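Long-range contact in triacylglycerol lipase (Yarrowia lipolytica, PDB 3O0D), which probably hydrolyses the ester bonds of triacylglycerols as a secreted, glycosylated lipase of the alpha/beta-hydrolase fold: residues 240-252 with 261-274. Residues are numbered along the deposited sequence; the frame is centred on the assembly and turned at random. Where two conformers were deposited one is given.
Sequences GYQHCSGEVFIDW and NVVMCQGQSNKQCS. With K (potassium ion), chain N.
An antiparallel beta hairpin pairs strand 247-250 with strand 262-265, and the chain then turns back so that C273 and S274 pack against the F249 and E247 side chains. F249 and V263 form the hydrogen-bonded pair: F249 N donates a hydrogen bond to V263 O at 2.9 Å, and V263 N donates one back to F249 O. C265 N continues the ladder to E247 O, nearly straight at 171°. On one face of the sheet V248 sends its two branches to different neighbours, CG1 to V262 CG1 (3.7 Å) and CG2 to M264 CE (3.7 Å); the bent methionine chain lies alongside the valine.

On the other face, the disulfide C265-C273 ties strand to returning loop beside F249. With CG anti to the backbone N (chi1 -178°), the phenylalanine ring lies beneath C273, whose CA sits 3.5 Å from the ring centroid, only 4° off the normal, a CH-pi contact. C265 SG also presses on F249 CB, at 3.5 Å. A flat, apolar ring suits this place because its face can take the C273 backbone, while the disulfide sulfurs lie obliquely beside the ring and against CB.

The extended E247 side chain passes C265 and C273 to bring its carboxylate to S274, just past the turn. There OE2 accepts from S274 N (2.9 Å), on its syn side, and from S274 OG (3.0 Å), the two donors coming from opposite faces of the carboxylate plane; T226 OG1 on the adjoining strand is a further partner. Waters 4 and 5 donate to OE1, so both oxygens of this buried acid are satisfied. N270 shapes the bend: its OD1 accepts from Q272 N in an Asx turn, within a type I turn from N270 to C273. The result is a beta hairpin whose second strand is linked by a disulfide to the loop that folds back over it, continuing the central sheet of the alpha/beta-hydrolase fold beyond strand 222-227.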
ATOM      1  N   GLY A 240     -12.673   1.522 -16.929  1.00 41.32           N
ATOM      2  CA  GLY A 240     -11.276   1.715 -17.295  1.00 37.28           C
ATOM      3  C   GLY A 240     -10.382   1.309 -16.102  1.00 32.71           C
ATOM      4  O   GLY A 240      -9.432   0.563 -16.293  1.00 34.28           O
ATOM      5  N   TYR A 241     -10.690   1.783 -14.900  1.00 28.20           N
ATOM      6  CA  TYR A 241      -9.833   1.465 -13.713  1.00 24.52           C
ATOM      7  C   TYR A 241     -10.116   0.041 -13.293  1.00 22.62           C
ATOM      8  O   TYR A 241     -11.288  -0.374 -13.209  1.00 22.03           O
ATOM      9  CB  TYR A 241     -10.194   2.342 -12.522  1.00 23.86           C
ATOM     10  CG  TYR A 241      -9.601   3.699 -12.602  1.00 26.52           C
ATOM     11  CD1 TYR A 241     -10.289   4.745 -13.249  1.00 33.11           C
ATOM     12  CD2 TYR A 241      -8.346   3.970 -12.069  1.00 24.19           C
ATOM     13  CE1 TYR A 241      -9.727   6.016 -13.345  1.00 30.66           C
ATOM     14  CE2 TYR A 241      -7.782   5.243 -12.181  1.00 24.93           C
ATOM     15  CZ  TYR A 241      -8.475   6.252 -12.821  1.00 31.09           C
ATOM     16  OH  TYR A 241      -7.885   7.495 -12.917  1.00 31.69           O
ATOM     17  N   GLN A 242      -9.065  -0.700 -12.948  1.00 21.29           N
ATOM     18  CA  GLN A 242      -9.284  -1.986 -12.321  1.00 20.40           C
ATOM     19  C   GLN A 242      -8.020  -2.312 -11.472  1.00 15.94           C
ATOM     20  O   GLN A 242      -6.931  -1.909 -11.780  1.00 14.93           O
ATOM     21  CB  GLN A 242      -9.565  -3.098 -13.321  1.00 23.95           C
ATOM     22  CG  GLN A 242      -8.443  -3.451 -14.220  1.00 27.41           C
ATOM     23  CD  GLN A 242      -8.780  -4.647 -15.162  1.00 32.71           C
ATOM     24  OE1 GLN A 242      -9.754  -4.608 -15.913  1.00 34.40           O
ATOM     25  NE2 GLN A 242      -7.965  -5.690 -15.119  1.00 34.80           N
ATOM     26  N   HIS A 243      -8.219  -3.096 -10.413  1.00 13.88           N
ATOM     27  CA  HIS A 243      -7.119  -3.484  -9.601  1.00 12.98           C
ATOM     28  C   HIS A 243      -6.284  -4.612 -10.239  1.00 11.48           C
ATOM     29  O   HIS A 243      -6.780  -5.417 -11.050  1.00 14.49           O
ATOM     30  CB  HIS A 243      -7.662  -4.078  -8.283  1.00 12.66           C
ATOM     31  CG  HIS A 243      -7.903  -3.060  -7.155  1.00 11.64           C
ATOM     32  ND1 HIS A 243      -6.957  -2.212  -6.650  1.00 12.38           N
ATOM     33  CD2 HIS A 243      -9.030  -2.851  -6.422  1.00 12.50           C
ATOM     34  CE1 HIS A 243      -7.473  -1.530  -5.621  1.00 14.08           C
ATOM     35  NE2 HIS A 243      -8.741  -1.898  -5.473  1.00 11.47           N
ATOM     36  N   CYS A 244      -5.039  -4.651  -9.811  1.00 14.94           N
ATOM     37  CA  CYS A 244      -4.251  -5.869  -9.943  1.00 15.90           C
ATOM     38  C   CYS A 244      -4.747  -6.922  -8.952  1.00 16.65           C
ATOM     39  O   CYS A 244      -5.600  -6.644  -8.064  1.00 17.37           O
ATOM     40  CB  CYS A 244      -2.779  -5.517  -9.685  1.00 15.50           C
ATOM     41  SG  CYS A 244      -2.370  -5.062  -7.960  1.00 21.30           S
ATOM     42  N   SER A 245      -4.261  -8.137  -9.133  1.00 15.24           N
ATOM     43  CA  SER A 245      -4.616  -9.233  -8.170  1.00 16.00           C
ATOM     44  C   SER A 245      -3.880  -9.037  -6.838  1.00 14.55           C
ATOM     45  O   SER A 245      -2.929  -8.280  -6.713  1.00 16.19           O
ATOM     46  CB  SER A 245      -4.203 -10.588  -8.717  1.00 16.07           C
ATOM     47  OG  SER A 245      -4.926 -10.748  -9.938  1.00 15.80           O
ATOM     48  N   GLY A 246      -4.283  -9.870  -5.868  1.00 13.82           N
ATOM     49  CA  GLY A 246      -3.506  -9.873  -4.652  1.00 10.47           C
ATOM     50  C   GLY A 246      -4.252  -9.417  -3.365  1.00 10.89           C
ATOM     51  O   GLY A 246      -3.616  -9.151  -2.362  1.00 11.84           O
ATOM     52  N   GLU A 247      -5.578  -9.371  -3.456  1.00 10.93           N
ATOM     53  CA  GLU A 247      -6.401  -8.857  -2.342  1.00 11.23           C
ATOM     54  C   GLU A 247      -6.377  -9.817  -1.105  1.00  9.53           C
ATOM     55  O   GLU A 247      -6.491 -11.049  -1.293  1.00 10.60           O
ATOM     56  CB  GLU A 247      -7.850  -8.722  -2.818  1.00 11.23           C
ATOM     57  CG  GLU A 247      -8.788  -8.143  -1.685  1.00 10.66           C
ATOM     58  CD  GLU A 247     -10.164  -7.784  -2.176  1.00 13.22           C
ATOM     59  OE1 GLU A 247     -10.590  -8.260  -3.293  1.00 14.73           O
ATOM     60  OE2 GLU A 247     -10.890  -7.026  -1.454  1.00 13.26           O
ATOM     61  N   VAL A 248      -6.159  -9.214   0.086  1.00  8.97           N
ATOM     62  CA  VAL A 248      -6.302  -9.888   1.395  1.00  8.91           C
ATOM     63  C   VAL A 248      -7.397  -9.091   2.163  1.00  8.22           C
ATOM     64  O   VAL A 248      -7.247  -7.920   2.357  1.00 10.09           O
ATOM     65  CB  VAL A 248      -5.037  -9.693   2.150  1.00  8.68           C
ATOM     66  CG1 VAL A 248      -5.170 -10.386   3.576  1.00  8.54           C
ATOM     67  CG2 VAL A 248      -3.841 -10.381   1.308  1.00  9.32           C
ATOM     68  N   PHE A 249      -8.499  -9.736   2.510  1.00  8.40           N
ATOM     69  CA  PHE A 249      -9.706  -9.016   2.948  1.00  8.48           C
ATOM     70  C   PHE A 249      -9.922  -9.329   4.413  1.00  8.56           C
ATOM     71  O   PHE A 249      -9.989 -10.496   4.812  1.00  9.65           O
ATOM     72  CB  PHE A 249     -10.863  -9.567   2.159  1.00  7.60           C
ATOM     73  CG  PHE A 249     -12.191  -8.906   2.433  1.00  6.73           C
ATOM     74  CD1 PHE A 249     -12.354  -7.496   2.162  1.00 11.86           C
ATOM     75  CD2 PHE A 249     -13.251  -9.663   2.878  1.00  9.43           C
ATOM     76  CE1 PHE A 249     -13.676  -6.935   2.271  1.00 11.51           C
ATOM     77  CE2 PHE A 249     -14.512  -9.125   3.055  1.00 10.75           C
ATOM     78  CZ  PHE A 249     -14.709  -7.732   2.732  1.00 11.11           C
ATOM     79  N   ILE A 250     -10.124  -8.242   5.181  1.00  7.76           N
ATOM     80  CA  ILE A 250     -10.491  -8.392   6.610  1.00  7.36           C
ATOM     81  C   ILE A 250     -12.010  -8.358   6.618  1.00  8.75           C
ATOM     82  O   ILE A 250     -12.596  -7.267   6.469  1.00 10.03           O
ATOM     83  CB  ILE A 250      -9.959  -7.225   7.372  1.00  7.74           C
ATOM     84  CG1 ILE A 250      -8.419  -7.168   7.330  1.00  7.11           C
ATOM     85  CG2 ILE A 250     -10.431  -7.313   8.852  1.00  8.42           C
ATOM     86  CD1 ILE A 250      -7.873  -5.797   7.911  1.00  8.58           C
ATOM     87  N   ASP A 251     -12.605  -9.549   6.755  1.00  9.35           N
ATOM     88  CA  ASP A 251     -14.061  -9.637   6.780  1.00 10.51           C
ATOM     89  C   ASP A 251     -14.543  -9.516   8.230  1.00  9.87           C
ATOM     90  O   ASP A 251     -14.983 -10.525   8.849  1.00 10.36           O
ATOM     91  CB  ASP A 251     -14.516 -10.944   6.126  1.00 11.67           C
ATOM     92  CG  ASP A 251     -16.021 -10.921   5.771  1.00 13.84           C
ATOM     93  OD1 ASP A 251     -16.731 -10.032   6.259  1.00 13.81           O
ATOM     94  OD2 ASP A 251     -16.449 -11.772   4.957  1.00 16.03           O
ATOM     95  N   TRP A 252     -14.486  -8.304   8.764  1.00  9.50           N
ATOM     96  CA  TRP A 252     -14.809  -8.076  10.223  1.00  8.99           C
ATOM     97  C   TRP A 252     -15.059  -6.613  10.340  1.00 11.25           C
ATOM     98  O   TRP A 252     -14.388  -5.847   9.687  1.00 11.87           O
ATOM     99  CB  TRP A 252     -13.573  -8.456  11.076  1.00  9.84           C
ATOM    100  CG  TRP A 252     -13.912  -8.662  12.555  1.00 10.65           C
ATOM    101  CD1 TRP A 252     -13.518  -7.875  13.609  1.00 11.56           C
ATOM    102  CD2 TRP A 252     -14.808  -9.646  13.085  1.00 10.37           C
ATOM    103  NE1 TRP A 252     -14.067  -8.380  14.796  1.00 13.05           N
ATOM    104  CE2 TRP A 252     -14.818  -9.479  14.500  1.00 13.54           C
ATOM    105  CE3 TRP A 252     -15.434 -10.766  12.526  1.00 12.60           C
ATOM    106  CZ2 TRP A 252     -15.538 -10.340  15.353  1.00 15.04           C
ATOM    107  CZ3 TRP A 252     -16.170 -11.673  13.359  1.00 13.15           C
ATOM    108  CH2 TRP A 252     -16.210 -11.413  14.772  1.00 14.74           C
ATOM    109  N   ASN A 261     -11.210 -14.630  10.052  1.00  8.91           N
ATOM    110  CA  ASN A 261     -11.910 -13.583   9.290  1.00  8.94           C
ATOM    111  C   ASN A 261     -10.957 -12.705   8.497  1.00 10.04           C
ATOM    112  O   ASN A 261     -11.384 -11.681   7.921  1.00 11.20           O
ATOM    113  CB  ASN A 261     -12.732 -12.747  10.215  1.00  8.39           C
ATOM    114  CG  ASN A 261     -14.033 -13.453  10.515  1.00 11.19           C
ATOM    115  OD1 ASN A 261     -15.148 -13.125   9.953  1.00 15.58           O
ATOM    116  ND2 ASN A 261     -13.938 -14.429  11.361  1.00 10.05           N
ATOM    117  N   VAL A 262      -9.733 -13.160   8.282  1.00  8.92           N
ATOM    118  CA  VAL A 262      -8.878 -12.491   7.292  1.00  9.22           C
ATOM    119  C   VAL A 262      -8.658 -13.557   6.138  1.00  9.20           C
ATOM    120  O   VAL A 262      -8.151 -14.666   6.422  1.00 11.21           O
ATOM    121  CB  VAL A 262      -7.542 -12.102   7.918  1.00  7.36           C
ATOM    122  CG1 VAL A 262      -6.572 -11.389   6.873  1.00  9.24           C
ATOM    123  CG2 VAL A 262      -7.653 -11.221   9.184  1.00 11.06           C
ATOM    124  N   VAL A 263      -9.018 -13.236   4.898  1.00  8.28           N
ATOM    125  CA  VAL A 263      -9.069 -14.282   3.870  1.00  7.44           C
ATOM    126  C   VAL A 263      -8.239 -13.782   2.667  1.00  7.97           C
ATOM    127  O   VAL A 263      -8.138 -12.563   2.427  1.00  8.85           O
ATOM    128  CB  VAL A 263     -10.515 -14.676   3.457  1.00  9.76           C
ATOM    129  CG1 VAL A 263     -11.232 -15.374   4.644  1.00 11.88           C
ATOM    130  CG2 VAL A 263     -11.318 -13.401   2.941  1.00 10.42           C
ATOM    131  N   MET A 264      -7.701 -14.741   1.886  1.00 10.17           N
ATOM    132  CA  MET A 264      -7.005 -14.365   0.653  1.00  8.99           C
ATOM    133  C   MET A 264      -8.016 -14.505  -0.484  1.00 11.10           C
ATOM    134  O   MET A 264      -8.726 -15.515  -0.583  1.00 12.46           O
ATOM    135  CB  MET A 264      -5.886 -15.421   0.427  1.00 11.45           C
ATOM    136  CG  MET A 264      -4.888 -15.618   1.592  1.00 12.15           C
ATOM    137  SD  MET A 264      -4.063 -14.092   1.993  1.00 10.87           S
ATOM    138  CE  MET A 264      -2.910 -13.871   0.555  1.00  9.32           C
ATOM    139  N   CYS A 265      -8.155 -13.451  -1.314  1.00 10.05           N
ATOM    140  CA  CYS A 265      -9.228 -13.419  -2.328  1.00 13.05           C
ATOM    141  C   CYS A 265      -8.594 -13.689  -3.672  1.00  9.76           C
ATOM    142  O   CYS A 265      -7.597 -13.066  -3.926  1.00 13.71           O
ATOM    143  CB  CYS A 265      -9.761 -11.964  -2.374  1.00 11.25           C
ATOM    144  SG  CYS A 265     -10.410 -11.528  -0.689  1.00 14.46           S
ATOM    145  N   GLN A 266      -9.207 -14.553  -4.451  1.00 11.62           N
ATOM    146  CA  GLN A 266      -8.808 -14.674  -5.936  1.00 12.33           C
ATOM    147  C   GLN A 266      -9.323 -13.471  -6.700  1.00 12.58           C
ATOM    148  O   GLN A 266     -10.316 -12.818  -6.349  1.00 13.20           O
ATOM    149  CB  GLN A 266      -9.294 -15.902  -6.565  1.00 13.04           C
ATOM    150  CG  GLN A 266      -8.707 -17.190  -5.914  1.00 14.86           C
ATOM    151  CD  GLN A 266      -7.327 -17.500  -6.296  1.00 14.75           C
ATOM    152  OE1 GLN A 266      -6.562 -16.641  -6.692  1.00 16.59           O
ATOM    153  NE2 GLN A 266      -6.938 -18.774  -6.118  1.00 15.84           N
ATOM    154  N   GLY A 267      -8.608 -13.175  -7.770  1.00 12.39           N
ATOM    155  CA  GLY A 267      -9.103 -12.229  -8.793  1.00 15.17           C
ATOM    156  C   GLY A 267      -8.871 -10.763  -8.638  1.00 15.42           C
ATOM    157  O   GLY A 267      -8.466 -10.234  -7.586  1.00 13.91           O
ATOM    158  N   GLN A 268      -9.266 -10.025  -9.681  1.00 12.59           N
ATOM    159  CA  GLN A 268      -9.061  -8.614  -9.601  1.00 13.81           C
ATOM    160  C   GLN A 268     -10.312  -7.905  -9.015  1.00 13.17           C
ATOM    161  O   GLN A 268     -10.251  -6.711  -8.708  1.00 14.56           O
ATOM    162  CB  GLN A 268      -8.677  -8.021 -11.023  1.00 15.49           C
ATOM    163  CG  GLN A 268      -7.272  -8.508 -11.472  1.00 15.82           C
ATOM    164  CD  GLN A 268      -6.987  -8.221 -12.935  1.00 21.70           C
ATOM    165  OE1 GLN A 268      -5.807  -8.016 -13.354  1.00 24.17           O
ATOM    166  NE2 GLN A 268      -8.045  -8.247 -13.724  1.00 18.89           N
ATOM    167  N   SER A 269     -11.427  -8.623  -8.982  1.00 11.97           N
ATOM    168  CA  SER A 269     -12.636  -8.162  -8.277  1.00 15.71           C
ATOM    169  C   SER A 269     -13.345  -9.369  -7.729  1.00 14.60           C
ATOM    170  O   SER A 269     -13.518 -10.383  -8.426  1.00 16.19           O
ATOM    171  CB  SER A 269     -13.519  -7.297  -9.239  1.00 16.04           C
ATOM    172  OG  SER A 269     -14.837  -7.052  -8.726  1.00 22.78           O
ATOM    173  N   ASN A 270     -13.749  -9.326  -6.435  1.00 10.59           N
ATOM    174  CA  ASN A 270     -14.260 -10.547  -5.820  1.00 12.25           C
ATOM    175  C   ASN A 270     -15.399 -10.162  -4.876  1.00  9.30           C
ATOM    176  O   ASN A 270     -15.184  -9.410  -3.904  1.00 14.23           O
ATOM    177  CB  ASN A 270     -13.097 -11.217  -5.089  1.00 11.56           C
ATOM    178  CG  ASN A 270     -13.454 -12.549  -4.480  1.00 12.00           C
ATOM    179  OD1 ASN A 270     -14.551 -12.759  -3.990  1.00 12.37           O
ATOM    180  ND2 ASN A 270     -12.488 -13.526  -4.575  1.00 13.16           N
ATOM    181  N   LYS A 271     -16.598 -10.643  -5.179  1.00 12.94           N
ATOM    182  CA  LYS A 271     -17.778 -10.168  -4.415  1.00 13.01           C
ATOM    183  C   LYS A 271     -17.774 -10.791  -3.035  1.00 14.12           C
ATOM    184  O   LYS A 271     -18.636 -10.428  -2.154  1.00 12.69           O
ATOM    185  CB  LYS A 271     -19.087 -10.556  -5.103  1.00 17.59           C
ATOM    186  CG  LYS A 271     -19.321  -9.862  -6.445  1.00 24.14           C
ATOM    187  CD  LYS A 271     -19.843  -8.486  -6.393  1.00 33.60           C
ATOM    188  CE  LYS A 271     -20.262  -8.005  -7.856  1.00 34.58           C
ATOM    189  NZ  LYS A 271     -21.273  -8.847  -8.658  1.00 36.77           N
ATOM    190  N   GLN A 272     -16.885 -11.774  -2.781  1.00 11.82           N
ATOM    191  CA  GLN A 272     -16.765 -12.228  -1.377  1.00 12.48           C
ATOM    192  C   GLN A 272     -15.890 -11.274  -0.558  1.00 12.28           C
ATOM    193  O   GLN A 272     -15.812 -11.364   0.706  1.00 12.22           O
ATOM    194  CB  GLN A 272     -16.169 -13.649  -1.357  1.00 10.90           C
ATOM    195  CG  GLN A 272     -17.174 -14.720  -1.594  1.00 13.42           C
ATOM    196  CD  GLN A 272     -18.105 -14.871  -0.395  1.00 18.75           C
ATOM    197  OE1 GLN A 272     -17.638 -15.016   0.765  1.00 14.06           O
ATOM    198  NE2 GLN A 272     -19.409 -14.881  -0.650  1.00 17.18           N
ATOM    199  N   CYS A 273     -15.216 -10.361  -1.233  1.00 10.83           N
ATOM    200  CA  CYS A 273     -14.273  -9.405  -0.678  1.00 10.37           C
ATOM    201  C   CYS A 273     -14.728  -7.929  -0.885  1.00 10.15           C
ATOM    202  O   CYS A 273     -15.869  -7.697  -0.789  1.00 12.24           O
ATOM    203  CB  CYS A 273     -12.848  -9.649  -1.142  1.00 11.47           C
ATOM    204  SG  CYS A 273     -12.492 -11.394  -0.812  1.00 13.59           S
ATOM    205  N   SER A 274     -13.815  -6.997  -1.119  1.00 10.13           N
ATOM    206  CA  SER A 274     -14.156  -5.532  -1.228  0.50 11.98           C
ATOM    207  C   SER A 274     -15.292  -5.233  -2.196  1.00 13.37           C
ATOM    208  O   SER A 274     -16.200  -4.426  -1.888  1.00 12.18           O
ATOM    209  CB  SER A 274     -13.009  -4.751  -1.795  0.50 14.80           C
ATOM    210  OG  SER A 274     -12.143  -4.417  -0.791  0.50 20.74           O
TER
HETATM  211  K     K N 308      -4.278  -1.749  -8.124  1.00 21.57           K
HETATM  212  O   HOH W   1      -4.723  -0.682 -11.006  1.00 28.15           O
HETATM  213  O   HOH W   2     -10.887  -4.220 -10.028  1.00 19.21           O
HETATM  214  O   HOH W   3      -6.870 -10.934  -5.568  1.00 13.27           O
HETATM  215  O   HOH W   4     -12.877  -7.276  -4.652  1.00 13.56           O
HETATM  216  O   HOH W   5      -9.706  -8.236  -5.862  1.00 24.98           O
HETATM  217  O   HOH W   6     -14.841 -12.728   2.959  1.00 15.19           O